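Local coordinates for protein xyloglucan-specific endo-beta-1,4-glucanase BoGH9A (PDB 6DHT) that hydrolyses internal beta-1,4-glucosidic linkages in the backbone of xyloglucan, releasing xyloglucan oligosaccharides, at residues D16-L20 with A33-S37; E42-W46 with T74-S78; I145-A149 with L320-P326; N173-N178 with T330-G334. One frame throughout, in Å; residues are numbered along the deposited sequence.

Contact 1 (D16-L20 with A33-S37); sequences DAIRL and AVVDS
Arg19 and Val34 form an antiparallel hydrogen-bonded pair, flanked by the non-hydrogen-bonded pair Ile18 and Val35, and the two segments run 159° apart end to end. They form one edge of a sheet in the N-terminal immunoglobulin-like domain. Arg19 N donates to Val34 O over 2.8 Å, and Val34 N returns an equally short bond of 2.8 Å to Arg19 O. Beyond the pairing, Asp36 N reaches Ala17 O at 2.9 Å, which carries the register on to where the strand 32-35 has ended. Ile18 and Val35 lie on the sheet face that meets the domain interior, Ile18 touching Ala93 and Val95 of the strand 93-99. Arg19 and Val34 occupy the other face, where Arg19 NH1 bonds to Asn478 O and Val34 packs on Arg477. Bent at chi2 (-68°), the arginine chain turns its guanidinium back along the sheet, where NE bonds in plane to Asp16 O at 2.9 Å. Over one face of this group sits Asp36 CB, 3.5 Å above its centre. Guanidinium and carboxylate are stacked with planes 26° apart, so the salt bridge from Arg19 NH1 to Asp36 OD2, 3.4 Å long, is not an end-on pair. Replacing Arg19 with a leucine would probably leave Asp16 O without its donor and Asp36 dependent on its other salt-bridge partners, Lys70 and Arg72. A water completes the link, accepting from Arg19 NH2 at 2.9 Å and donating to Asp36 OD2.

Contact 2 (E42-W46 with T74-S78); sequences EFVIW and TLDFS
Phe43 and Leu75 face each other with CA atoms 7.2 Å apart, too far for backbone pairing, and no hydrogen bond joins the segments: 42-46 belongs to one sheet of the immunoglobulin-like sandwich and the strand 72-76 to the other. The Phe43 ring spans the gap. Its CG stands between the backbone N and the carbonyl carbon (chi1 75°), and the ring extends far enough for CZ to meet the backbone at Asp76 N. Leu75 CB lies over one face, 3.8 Å from the ring centroid and 16° off the normal, a CH-pi contact, while Leu75 CD2 touches Phe43 CD1 at 3.7 Å. Toward the other end, Phe77 crosses Phe43 at about a right angle, with CD1 3.8 Å from Phe43 CE2. Ile45 then covers Phe77: its CD1 stands over the ring face, 4.2 Å from the centroid, and its CG1 packs on Phe77 CB. Asp76 OD1 accepts from Ser78 N at 3.0 Å, an Asx turn just where the strand 72-76 ends, and additionally from Ser78 OG at 2.6 Å. Leu88 and Val90 of the strand 84-90 flank the aromatic pair. Adhesion between the sheets here therefore rests on apolar contacts, largely ring faces against CH groups and methyls; Asp76 turns its carboxylate to Ser78, while Leu75 pairs with Ala33 within its own sheet.

Contact 3 (I145-A149 with L320-P326); sequences IHPSA and LNQKYQP
A short 3-10 turn at 147-149, in the loop that leaves the strand 143-145 of the family 9 catalytic domain, is clasped by the helix 317-321 and the loop that follows it. His146 and Pro326 make the polar link: His146 NE2 donates to Pro326 O over 2.8 Å at 165°, and the oxygen lies in the imidazole plane. NE2 therefore carries a hydrogen. With CG anti to the backbone N (chi1 -167°), the imidazole reaches across to the other segment while its ND1 stays beside Ser148. There ND1 accepts from Ser148 N at 3.2 Å, tilted 34° from the ring plane, and pairs with Ser148 OG at 2.7 Å. Ring rotation is therefore fixed at both nitrogens. The second half of the contact is a CH-pi contact: Ser148 CA stands almost exactly above the ring centre of Tyr324, 3.7 Å from the centroid. Pro147 CB meets Tyr324 CD1 at 3.6 Å, and Leu320 CD1 presses on Ser148 CB. A cis peptide before Pro326 lies within the bend that presents its carbonyl to the histidine. On the sheet side, Tyr259 of the strand 259-260 meets the His146 ring edge to face, and Gln262 N, just past that strand, bonds to Ser148 OG, so the turn lies between the helix-end loop and the strand 259-260 with the residues that follow it.

Contact 4 (N173-N178 with T330-G334); sequences NKYIVN and TGEYG. With EDO (1,2-ethanediol), chain E; IMD (imidazole), chain B.
Tyr333 pushes the edge of its ring over the face of Tyr175, a T-shaped pair with centroids 4.9 Å apart and planes at 67°. Tyr333 CE2 stands 3.4 Å above the Tyr175 plane, offset toward the rim. The flat sides of Tyr333 are occupied as well: Asn178 CB lies over one, 3.9 Å from the centroid, and C1 of a bound 1,2-ethanediol over the opposite one. That molecule also accepts from Tyr333 N through O2 at 2.9 Å. With CG anti to the carbonyl carbon (chi1 -53°), the Tyr175 ring reaches toward 330-331, where OH accepts from Gly331 N at 3.1 Å. The same hydroxyl is hydrogen-bonded to OD2 of Asp171, the predicted nucleophile, which Asn173 ND2 also reaches. A phenylalanine in place of Tyr175 would probably keep the aromatic pair but leave Gly331 N without its acceptor and Asp171 with one restraint fewer. Asn173 ND2 in turn packs on Thr330 CG2 at 3.6 Å. At the far end, Tyr333 OH accepts from N3 of an imidazole at 2.8 Å and bonds to Asp168 OD2, while Asn178 ND2 holds Asp168 OD1. The imidazole, like the ethanediol probably from the crystallisation liquor, also bonds to Glu548, the predicted proton donor. Tyr175 is thus consistent with a second-shell role toward Asp171, whereas Tyr333 bonds Asp168 and faces the bound imidazole; the packed rings probably help to fix both hydroxyls.

Contacts 1 and 2 belong to the immunoglobulin-like domain and share a sheet: Ala33 O accepts from Leu75 N, probably as a hydrogen bond. Contact 1 pairs neighbouring strands by backbone bonds and a charged stack, whereas contact 2 joins the two sheets by apolar packing; both are mostly buried. Contacts 3 and 4 lie in the catalytic domain, on the opposite side of the chain's centre, with centres about 16 Å apart and alternating along the chain. The loop after helix 317-321 feeds both. Contact 3, partly buried and away from catalytic and metal sites, combines one histidine hydrogen bond with packing on a tyrosine; buried contact 4 adjoins the predicted catalytic residues, mixing ring packing with hydroxyl-carboxylate bonds.

Contact 1 (D16-L20 with A33-S37)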
loop_
_atom_site.group_PDB
_atom_site.type_symbol
_atom_site.label_atom_id
_atom_site.label_comp_id
_atom_site.label_asym_id
_atom_site.label_seq_id
_atom_site.Cartn_x
_atom_site.Cartn_y
_atom_site.Cartn_z
ATOM N N ASP A 16 10.096 -12.558 -24.752
ATOM C CA ASP A 16 10.486 -11.647 -23.673
ATOM C C ASP A 16 10.189 -10.175 -23.934
ATOM O O ASP A 16 10.041 -9.385 -23.003
ATOM C CB ASP A 16 12.007 -11.757 -23.489
ATOM C CG ASP A 16 12.408 -11.978 -22.054
ATOM O OD1 ASP A 16 13.374 -12.737 -21.826
ATOM O OD2 ASP A 16 11.765 -11.394 -21.153
ATOM N N ALA A 17 10.157 -9.796 -25.204
ATOM C CA ALA A 17 10.054 -8.395 -25.579
ATOM C C ALA A 17 8.614 -7.920 -25.506
ATOM O O ALA A 17 8.360 -6.724 -25.562
ATOM C CB ALA A 17 10.605 -8.197 -27.003
ATOM N N ILE A 18 7.680 -8.858 -25.468
ATOM C CA ILE A 18 6.259 -8.494 -25.427
ATOM C C ILE A 18 5.856 -8.179 -23.971
ATOM O O ILE A 18 5.788 -9.070 -23.139
ATOM C CB ILE A 18 5.339 -9.586 -26.013
ATOM C CG1 ILE A 18 5.828 -9.969 -27.426
ATOM C CG2 ILE A 18 3.877 -9.104 -26.035
ATOM C CD1 ILE A 18 5.188 -11.198 -27.974
ATOM N N ARG A 19 5.611 -6.909 -23.695
ATOM C CA ARG A 19 5.364 -6.445 -22.323
ATOM C C ARG A 19 3.864 -6.240 -22.148
ATOM O O ARG A 19 3.212 -5.515 -22.899
ATOM C CB ARG A 19 6.160 -5.165 -22.070
ATOM C CG ARG A 19 7.662 -5.299 -22.338
ATOM C CD ARG A 19 8.337 -6.235 -21.329
ATOM N NE ARG A 19 9.624 -6.728 -21.819
ATOM C CZ ARG A 19 10.770 -6.090 -21.677
ATOM N NH1 ARG A 19 10.842 -4.913 -21.090
ATOM N NH2 ARG A 19 11.874 -6.637 -22.173
ATOM N N LEU A 20 3.293 -6.944 -21.179
ATOM C CA LEU A 20 1.852 -6.857 -20.981
ATOM C C LEU A 20 1.496 -7.110 -19.520
ATOM O O LEU A 20 2.316 -7.525 -18.731
ATOM C CB LEU A 20 1.119 -7.845 -21.893
ATOM C CG LEU A 20 1.078 -9.322 -21.486
ATOM C CD1 LEU A 20 0.254 -10.107 -22.459
ATOM C CD2 LEU A 20 2.486 -9.949 -21.403
ATOM N N ALA A 33 -0.579 -4.142 -25.196
ATOM C CA ALA A 33 0.728 -4.698 -24.935
ATOM C C ALA A 33 1.739 -3.793 -25.617
ATOM O O ALA A 33 1.368 -3.052 -26.518
ATOM C CB ALA A 33 0.823 -6.122 -25.490
ATOM N N VAL A 34 2.971 -3.803 -25.140
ATOM C CA VAL A 34 4.023 -2.975 -25.710
ATOM C C VAL A 34 5.235 -3.838 -25.997
ATOM O O VAL A 34 5.740 -4.538 -25.118
ATOM C CB VAL A 34 4.417 -1.842 -24.769
ATOM C CG1 VAL A 34 5.623 -1.092 -25.315
ATOM C CG2 VAL A 34 3.246 -0.893 -24.588
ATOM N N VAL A 35 5.720 -3.778 -27.236
ATOM C CA VAL A 35 6.960 -4.454 -27.564
ATOM C C VAL A 35 8.101 -3.534 -27.137
ATOM O O VAL A 35 8.140 -2.371 -27.529
ATOM C CB VAL A 35 7.032 -4.748 -29.057
ATOM C CG1 VAL A 35 8.293 -5.527 -29.351
ATOM C CG2 VAL A 35 5.840 -5.533 -29.533
ATOM N N ASP A 36 9.012 -4.043 -26.318
ATOM C CA ASP A 36 10.013 -3.218 -25.657
ATOM C C ASP A 36 11.088 -2.669 -26.600
ATOM O O ASP A 36 11.720 -1.660 -26.289
ATOM C CB ASP A 36 10.695 -4.017 -24.540
ATOM C CG ASP A 36 11.658 -3.185 -23.709
ATOM O OD1 ASP A 36 11.263 -2.116 -23.201
ATOM O OD2 ASP A 36 12.822 -3.603 -23.534
ATOM N N SER A 37 11.299 -3.351 -27.723
ATOM C CA SER A 37 12.309 -2.929 -28.698
ATOM C C SER A 37 12.192 -3.790 -29.928
ATOM O O SER A 37 11.714 -4.916 -29.856
ATOM C CB SER A 37 13.725 -3.027 -28.129
ATOM O OG SER A 37 14.069 -4.366 -27.818
HETATM O O HOH W 1 14.223 -5.213 -21.137
#

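Contact 2 (E42-W46 with T74-S78)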
loop_
_atom_site.group_PDB
_atom_site.type_symbol
_atom_site.label_atom_id
_atom_site.label_comp_id
_atom_site.label_asym_id
_atom_site.label_seq_id
_atom_site.Cartn_x
_atom_site.Cartn_y
_atom_site.Cartn_z
ATOM N N GLU A 42 3.048 -5.251 -37.486
ATOM C CA GLU A 42 1.773 -5.946 -37.446
ATOM C C GLU A 42 1.705 -6.927 -36.269
ATOM O O GLU A 42 2.706 -7.520 -35.903
ATOM C CB GLU A 42 1.637 -6.702 -38.759
ATOM C CG GLU A 42 0.398 -7.509 -38.932
ATOM C CD GLU A 42 0.374 -8.177 -40.294
ATOM O OE1 GLU A 42 0.601 -7.468 -41.297
ATOM O OE2 GLU A 42 0.151 -9.405 -40.359
ATOM N N PHE A 43 0.519 -7.097 -35.680
ATOM C CA PHE A 43 0.300 -8.186 -34.733
ATOM C C PHE A 43 -1.047 -8.832 -34.951
ATOM O O PHE A 43 -1.933 -8.245 -35.580
ATOM C CB PHE A 43 0.436 -7.707 -33.272
ATOM C CG PHE A 43 -0.735 -6.898 -32.769
ATOM C CD1 PHE A 43 -0.814 -5.536 -33.010
ATOM C CD2 PHE A 43 -1.745 -7.511 -32.050
ATOM C CE1 PHE A 43 -1.897 -4.797 -32.545
ATOM C CE2 PHE A 43 -2.820 -6.777 -31.570
ATOM C CZ PHE A 43 -2.894 -5.426 -31.824
ATOM N N VAL A 44 -1.192 -10.050 -34.432
ATOM C CA VAL A 44 -2.418 -10.828 -34.588
ATOM C C VAL A 44 -2.796 -11.473 -33.252
ATOM O O VAL A 44 -1.934 -11.935 -32.511
ATOM C CB VAL A 44 -2.256 -11.931 -35.670
ATOM C CG1 VAL A 44 -3.539 -12.692 -35.864
ATOM C CG2 VAL A 44 -1.813 -11.310 -36.978
ATOM N N ILE A 45 -4.091 -11.481 -32.958
ATOM C CA ILE A 45 -4.608 -12.230 -31.828
ATOM C C ILE A 45 -5.340 -13.466 -32.343
ATOM O O ILE A 45 -6.198 -13.360 -33.229
ATOM C CB ILE A 45 -5.597 -11.371 -31.000
ATOM C CG1 ILE A 45 -4.949 -10.026 -30.603
ATOM C CG2 ILE A 45 -6.123 -12.151 -29.795
ATOM C CD1 ILE A 45 -3.723 -10.127 -29.748
ATOM N N TRP A 46 -4.988 -14.624 -31.782
ATOM C CA TRP A 46 -5.651 -15.896 -32.083
ATOM C C TRP A 46 -6.361 -16.480 -30.873
ATOM O O TRP A 46 -5.863 -16.377 -29.758
ATOM C CB TRP A 46 -4.599 -16.919 -32.520
ATOM C CG TRP A 46 -3.822 -16.521 -33.718
ATOM C CD1 TRP A 46 -2.615 -15.899 -33.744
ATOM C CD2 TRP A 46 -4.207 -16.716 -35.081
ATOM N NE1 TRP A 46 -2.218 -15.695 -35.047
ATOM C CE2 TRP A 46 -3.188 -16.180 -35.883
ATOM C CE3 TRP A 46 -5.329 -17.270 -35.695
ATOM C CZ2 TRP A 46 -3.245 -16.197 -37.276
ATOM C CZ3 TRP A 46 -5.384 -17.289 -37.078
ATOM C CH2 TRP A 46 -4.350 -16.752 -37.849
ATOM N N THR A 74 3.231 0.058 -29.532
ATOM C CA THR A 74 1.962 -0.208 -28.874
ATOM C C THR A 74 1.078 -1.113 -29.713
ATOM O O THR A 74 0.866 -0.870 -30.912
ATOM C CB THR A 74 1.279 1.120 -28.583
ATOM O OG1 THR A 74 2.067 1.833 -27.625
ATOM C CG2 THR A 74 -0.152 0.925 -28.057
ATOM N N LEU A 75 0.569 -2.158 -29.073
ATOM C CA LEU A 75 -0.346 -3.106 -29.674
ATOM C C LEU A 75 -1.688 -3.008 -28.962
ATOM O O LEU A 75 -1.793 -3.429 -27.812
ATOM C CB LEU A 75 0.212 -4.514 -29.505
ATOM C CG LEU A 75 1.705 -4.677 -29.783
ATOM C CD1 LEU A 75 2.107 -6.130 -29.605
ATOM C CD2 LEU A 75 2.100 -4.194 -31.213
ATOM N N ASP A 76 -2.697 -2.462 -29.631
ATOM C CA ASP A 76 -4.012 -2.215 -29.023
ATOM C C ASP A 76 -5.062 -3.172 -29.590
ATOM O O ASP A 76 -5.496 -3.021 -30.742
ATOM C CB ASP A 76 -4.425 -0.762 -29.274
ATOM C CG ASP A 76 -5.689 -0.360 -28.503
ATOM O OD1 ASP A 76 -6.451 -1.242 -28.035
ATOM O OD2 ASP A 76 -5.950 0.856 -28.419
ATOM N N PHE A 77 -5.468 -4.145 -28.777
ATOM C CA PHE A 77 -6.484 -5.129 -29.136
ATOM C C PHE A 77 -7.696 -5.036 -28.190
ATOM O O PHE A 77 -8.389 -6.027 -27.906
ATOM C CB PHE A 77 -5.883 -6.538 -29.142
ATOM C CG PHE A 77 -5.019 -6.842 -27.958
ATOM C CD1 PHE A 77 -3.712 -6.420 -27.915
ATOM C CD2 PHE A 77 -5.511 -7.583 -26.888
ATOM C CE1 PHE A 77 -2.900 -6.693 -26.802
ATOM C CE2 PHE A 77 -4.700 -7.869 -25.779
ATOM C CZ PHE A 77 -3.393 -7.420 -25.742
ATOM N N SER A 78 -7.965 -3.812 -27.741
ATOM C CA SER A 78 -9.084 -3.529 -26.833
ATOM C C SER A 78 -10.431 -4.048 -27.333
ATOM O O SER A 78 -11.305 -4.405 -26.548
ATOM C CB SER A 78 -9.179 -2.014 -26.581
ATOM O OG SER A 78 -8.014 -1.496 -25.985
#

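Contact 3 (I145-A149 with L320-P326)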
loop_
_atom_site.group_PDB
_atom_site.type_symbol
_atom_site.label_atom_id
_atom_site.label_comp_id
_atom_site.label_asym_id
_atom_site.label_seq_id
_atom_site.Cartn_x
_atom_site.Cartn_y
_atom_site.Cartn_z
ATOM N N ILE A 145 11.111 -0.118 28.272
ATOM C CA ILE A 145 11.064 1.319 28.070
ATOM C C ILE A 145 12.495 1.804 27.884
ATOM O O ILE A 145 13.292 1.801 28.825
ATOM C CB ILE A 145 10.420 2.054 29.274
ATOM C CG1 ILE A 145 8.973 1.598 29.493
ATOM C CG2 ILE A 145 10.496 3.561 29.086
ATOM C CD1 ILE A 145 7.973 1.995 28.388
ATOM N N HIS A 146 12.834 2.186 26.662
ATOM C CA HIS A 146 14.095 2.834 26.351
ATOM C C HIS A 146 14.206 4.139 27.142
ATOM O O HIS A 146 13.190 4.722 27.502
ATOM C CB HIS A 146 14.129 3.120 24.859
ATOM C CG HIS A 146 15.469 3.513 24.329
ATOM N ND1 HIS A 146 15.801 4.821 24.052
ATOM C CD2 HIS A 146 16.547 2.773 23.986
ATOM C CE1 HIS A 146 17.024 4.870 23.562
ATOM N NE2 HIS A 146 17.498 3.636 23.503
ATOM N N PRO A 147 15.438 4.585 27.447
ATOM C CA PRO A 147 15.542 5.865 28.154
ATOM C C PRO A 147 14.836 7.022 27.436
ATOM O O PRO A 147 14.308 7.906 28.107
ATOM C CB PRO A 147 17.054 6.094 28.212
ATOM C CG PRO A 147 17.620 4.723 28.290
ATOM C CD PRO A 147 16.732 3.878 27.404
ATOM N N SER A 148 14.804 7.003 26.105
ATOM C CA SER A 148 14.141 8.067 25.350
ATOM C C SER A 148 12.621 8.075 25.561
ATOM O O SER A 148 11.955 9.075 25.280
ATOM C CB SER A 148 14.425 7.916 23.864
ATOM O OG SER A 148 13.930 6.673 23.399
ATOM N N ALA A 149 12.079 6.970 26.065
ATOM C CA ALA A 149 10.641 6.820 26.235
ATOM C C ALA A 149 10.177 6.925 27.685
ATOM O O ALA A 149 8.982 6.819 27.953
ATOM C CB ALA A 149 10.183 5.480 25.635
ATOM N N LEU A 320 18.373 11.572 19.133
ATOM C CA LEU A 320 18.024 10.642 20.188
ATOM C C LEU A 320 19.275 9.876 20.598
ATOM O O LEU A 320 19.513 9.636 21.782
ATOM C CB LEU A 320 16.942 9.684 19.686
ATOM C CG LEU A 320 16.372 8.651 20.656
ATOM C CD1 LEU A 320 14.942 8.300 20.236
ATOM C CD2 LEU A 320 17.229 7.391 20.697
ATOM N N ASN A 321 20.076 9.503 19.607
ATOM C CA ASN A 321 21.267 8.700 19.854
ATOM C C ASN A 321 22.362 9.473 20.593
ATOM O O ASN A 321 23.241 8.867 21.202
ATOM C CB ASN A 321 21.791 8.135 18.538
ATOM C CG ASN A 321 20.910 7.026 17.992
ATOM O OD1 ASN A 321 20.162 6.403 18.738
ATOM N ND2 ASN A 321 21.031 6.752 16.697
ATOM N N GLN A 322 22.302 10.800 20.542
ATOM C CA GLN A 322 23.261 11.645 21.255
ATOM C C GLN A 322 22.921 11.805 22.720
ATOM O O GLN A 322 23.750 12.265 23.502
ATOM C CB GLN A 322 23.318 13.016 20.607
ATOM C CG GLN A 322 23.948 12.975 19.243
ATOM C CD GLN A 322 24.038 14.334 18.599
ATOM O OE1 GLN A 322 23.407 15.292 19.047
ATOM N NE2 GLN A 322 24.831 14.429 17.539
ATOM N N LYS A 323 21.703 11.428 23.093
ATOM C CA LYS A 323 21.205 11.658 24.434
ATOM C C LYS A 323 20.920 10.371 25.184
ATOM O O LYS A 323 20.811 10.377 26.416
ATOM C CB LYS A 323 19.912 12.465 24.383
ATOM C CG LYS A 323 20.083 13.888 23.895
ATOM C CD LYS A 323 18.778 14.676 23.953
ATOM C CE LYS A 323 18.199 14.707 25.358
ATOM N NZ LYS A 323 17.054 15.657 25.475
ATOM N N TYR A 324 20.784 9.272 24.448
ATOM C CA TYR A 324 20.258 8.041 25.029
ATOM C C TYR A 324 20.951 6.800 24.489
ATOM O O TYR A 324 21.428 6.780 23.348
ATOM C CB TYR A 324 18.758 7.925 24.753
ATOM C CG TYR A 324 17.934 9.091 25.254
ATOM C CD1 TYR A 324 17.624 9.222 26.600
ATOM C CD2 TYR A 324 17.440 10.048 24.373
ATOM C CE1 TYR A 324 16.859 10.280 27.061
ATOM C CE2 TYR A 324 16.679 11.108 24.821
ATOM C CZ TYR A 324 16.391 11.220 26.167
ATOM O OH TYR A 324 15.633 12.274 26.617
ATOM N N GLN A 325 20.977 5.762 25.320
ATOM C CA GLN A 325 21.621 4.503 24.979
ATOM C C GLN A 325 20.710 3.367 25.406
ATOM O O GLN A 325 20.016 3.488 26.394
ATOM C CB GLN A 325 22.987 4.388 25.665
ATOM C CG GLN A 325 24.002 5.329 25.076
ATOM C CD GLN A 325 25.281 5.389 25.879
ATOM O OE1 GLN A 325 25.291 5.120 27.083
ATOM N NE2 GLN A 325 26.373 5.743 25.215
ATOM N N PRO A 326 20.707 2.254 24.650
ATOM C CA PRO A 326 21.537 1.993 23.476
ATOM C C PRO A 326 21.080 2.790 22.268
ATOM O O PRO A 326 19.902 3.168 22.182
ATOM C CB PRO A 326 21.333 0.493 23.230
ATOM C CG PRO A 326 20.003 0.207 23.790
ATOM C CD PRO A 326 19.866 1.097 24.993
#

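Contact 4 (N173-N178 with T330-G334)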
loop_
_atom_site.group_PDB
_atom_site.type_symbol
_atom_site.label_atom_id
_atom_site.label_comp_id
_atom_site.label_asym_id
_atom_site.label_seq_id
_atom_site.Cartn_x
_atom_site.Cartn_y
_atom_site.Cartn_z
ATOM N N ASN A 173 10.900 -5.043 12.919
ATOM C CA ASN A 173 10.444 -4.028 13.848
ATOM C C ASN A 173 9.034 -3.533 13.530
ATOM O O ASN A 173 8.528 -3.837 12.448
ATOM C CB ASN A 173 11.482 -2.909 13.853
ATOM C CG ASN A 173 12.868 -3.450 14.163
ATOM O OD1 ASN A 173 13.097 -3.903 15.287
ATOM N ND2 ASN A 173 13.735 -3.505 13.165
ATOM N N LYS A 174 8.396 -2.843 14.458
ATOM C CA LYS A 174 6.983 -2.456 14.322
ATOM C C LYS A 174 6.900 -0.964 14.547
ATOM O O LYS A 174 7.341 -0.478 15.587
ATOM C CB LYS A 174 6.124 -3.206 15.331
ATOM C CG LYS A 174 6.329 -4.713 15.267
ATOM C CD LYS A 174 5.384 -5.511 16.118
ATOM C CE LYS A 174 5.455 -5.105 17.577
ATOM N NZ LYS A 174 4.788 -6.093 18.452
ATOM N N TYR A 175 6.331 -0.221 13.610
ATOM C CA TYR A 175 6.392 1.235 13.612
ATOM C C TYR A 175 4.991 1.837 13.564
ATOM O O TYR A 175 4.195 1.490 12.678
ATOM C CB TYR A 175 7.144 1.723 12.390
ATOM C CG TYR A 175 8.536 1.125 12.168
ATOM C CD1 TYR A 175 8.687 -0.157 11.642
ATOM C CD2 TYR A 175 9.709 1.851 12.430
ATOM C CE1 TYR A 175 9.942 -0.715 11.392
ATOM C CE2 TYR A 175 10.965 1.299 12.194
ATOM C CZ TYR A 175 11.082 0.022 11.674
ATOM O OH TYR A 175 12.343 -0.525 11.417
ATOM N N ILE A 176 4.677 2.750 14.473
ATOM C CA ILE A 176 3.338 3.321 14.553
ATOM C C ILE A 176 2.993 4.208 13.345
ATOM O O ILE A 176 1.878 4.145 12.806
ATOM C CB ILE A 176 3.177 4.124 15.871
ATOM C CG1 ILE A 176 3.073 3.193 17.087
ATOM C CG2 ILE A 176 1.923 4.994 15.808
ATOM C CD1 ILE A 176 1.817 2.332 17.144
ATOM N N VAL A 177 3.928 5.021 12.890
ATOM C CA VAL A 177 3.653 5.902 11.761
ATOM C C VAL A 177 3.295 5.071 10.544
ATOM O O VAL A 177 2.234 5.277 9.903
ATOM C CB VAL A 177 4.827 6.845 11.489
ATOM C CG1 VAL A 177 4.737 7.493 10.120
ATOM C CG2 VAL A 177 4.887 7.908 12.582
ATOM N N ASN A 178 4.147 4.113 10.207
ATOM C CA ASN A 178 3.941 3.398 8.967
ATOM C C ASN A 178 2.733 2.478 9.048
ATOM O O ASN A 178 1.960 2.376 8.082
ATOM C CB ASN A 178 5.184 2.601 8.608
ATOM C CG ASN A 178 5.226 2.258 7.152
ATOM O OD1 ASN A 178 4.948 3.107 6.307
ATOM N ND2 ASN A 178 5.521 1.007 6.847
ATOM N N THR A 330 17.435 1.440 13.519
ATOM C CA THR A 330 16.420 0.857 12.640
ATOM C C THR A 330 15.621 1.992 11.993
ATOM O O THR A 330 15.985 3.139 12.128
ATOM C CB THR A 330 15.514 -0.054 13.433
ATOM O OG1 THR A 330 14.917 0.703 14.475
ATOM C CG2 THR A 330 16.312 -1.204 14.044
ATOM N N GLY A 331 14.519 1.685 11.294
ATOM C CA GLY A 331 13.872 2.681 10.448
ATOM C C GLY A 331 13.458 3.952 11.181
ATOM O O GLY A 331 12.836 3.886 12.230
ATOM N N GLU A 332 13.796 5.112 10.621
ATOM C CA GLU A 332 13.544 6.356 11.325
ATOM C C GLU A 332 12.087 6.795 11.234
ATOM O O GLU A 332 11.490 7.141 12.250
ATOM C CB GLU A 332 14.436 7.485 10.831
ATOM C CG GLU A 332 14.287 8.728 11.687
ATOM C CD GLU A 332 15.233 9.844 11.289
ATOM O OE1 GLU A 332 15.470 10.011 10.069
ATOM O OE2 GLU A 332 15.726 10.553 12.207
ATOM N N TYR A 333 11.529 6.788 10.023
ATOM C CA TYR A 333 10.197 7.390 9.778
ATOM C C TYR A 333 10.135 8.759 10.425
ATOM O O TYR A 333 9.266 9.020 11.260
ATOM C CB TYR A 333 9.043 6.502 10.276
ATOM C CG TYR A 333 8.898 5.234 9.452
ATOM C CD1 TYR A 333 8.362 5.274 8.171
ATOM C CD2 TYR A 333 9.305 4.009 9.942
ATOM C CE1 TYR A 333 8.241 4.121 7.393
ATOM C CE2 TYR A 333 9.202 2.848 9.172
ATOM C CZ TYR A 333 8.642 2.926 7.893
ATOM O OH TYR A 333 8.525 1.818 7.102
ATOM N N GLY A 334 11.089 9.604 10.039
ATOM C CA GLY A 334 11.205 10.943 10.584
ATOM C C GLY A 334 10.456 11.945 9.729
ATOM O O GLY A 334 10.246 11.716 8.535
HETATM C C1 EDO E . 11.825 3.945 6.664
HETATM O O1 EDO E . 13.125 3.352 6.669
HETATM C C2 EDO E . 11.947 5.431 6.341
HETATM O O2 EDO E . 12.593 6.122 7.422
HETATM N N1 IMD B . 10.775 -0.632 3.856
HETATM C C2 IMD B . 10.342 -0.062 5.003
HETATM N N3 IMD B . 9.530 0.970 4.668
HETATM C C4 IMD B . 9.473 1.057 3.321
HETATM C C5 IMD B . 10.262 0.041 2.806
#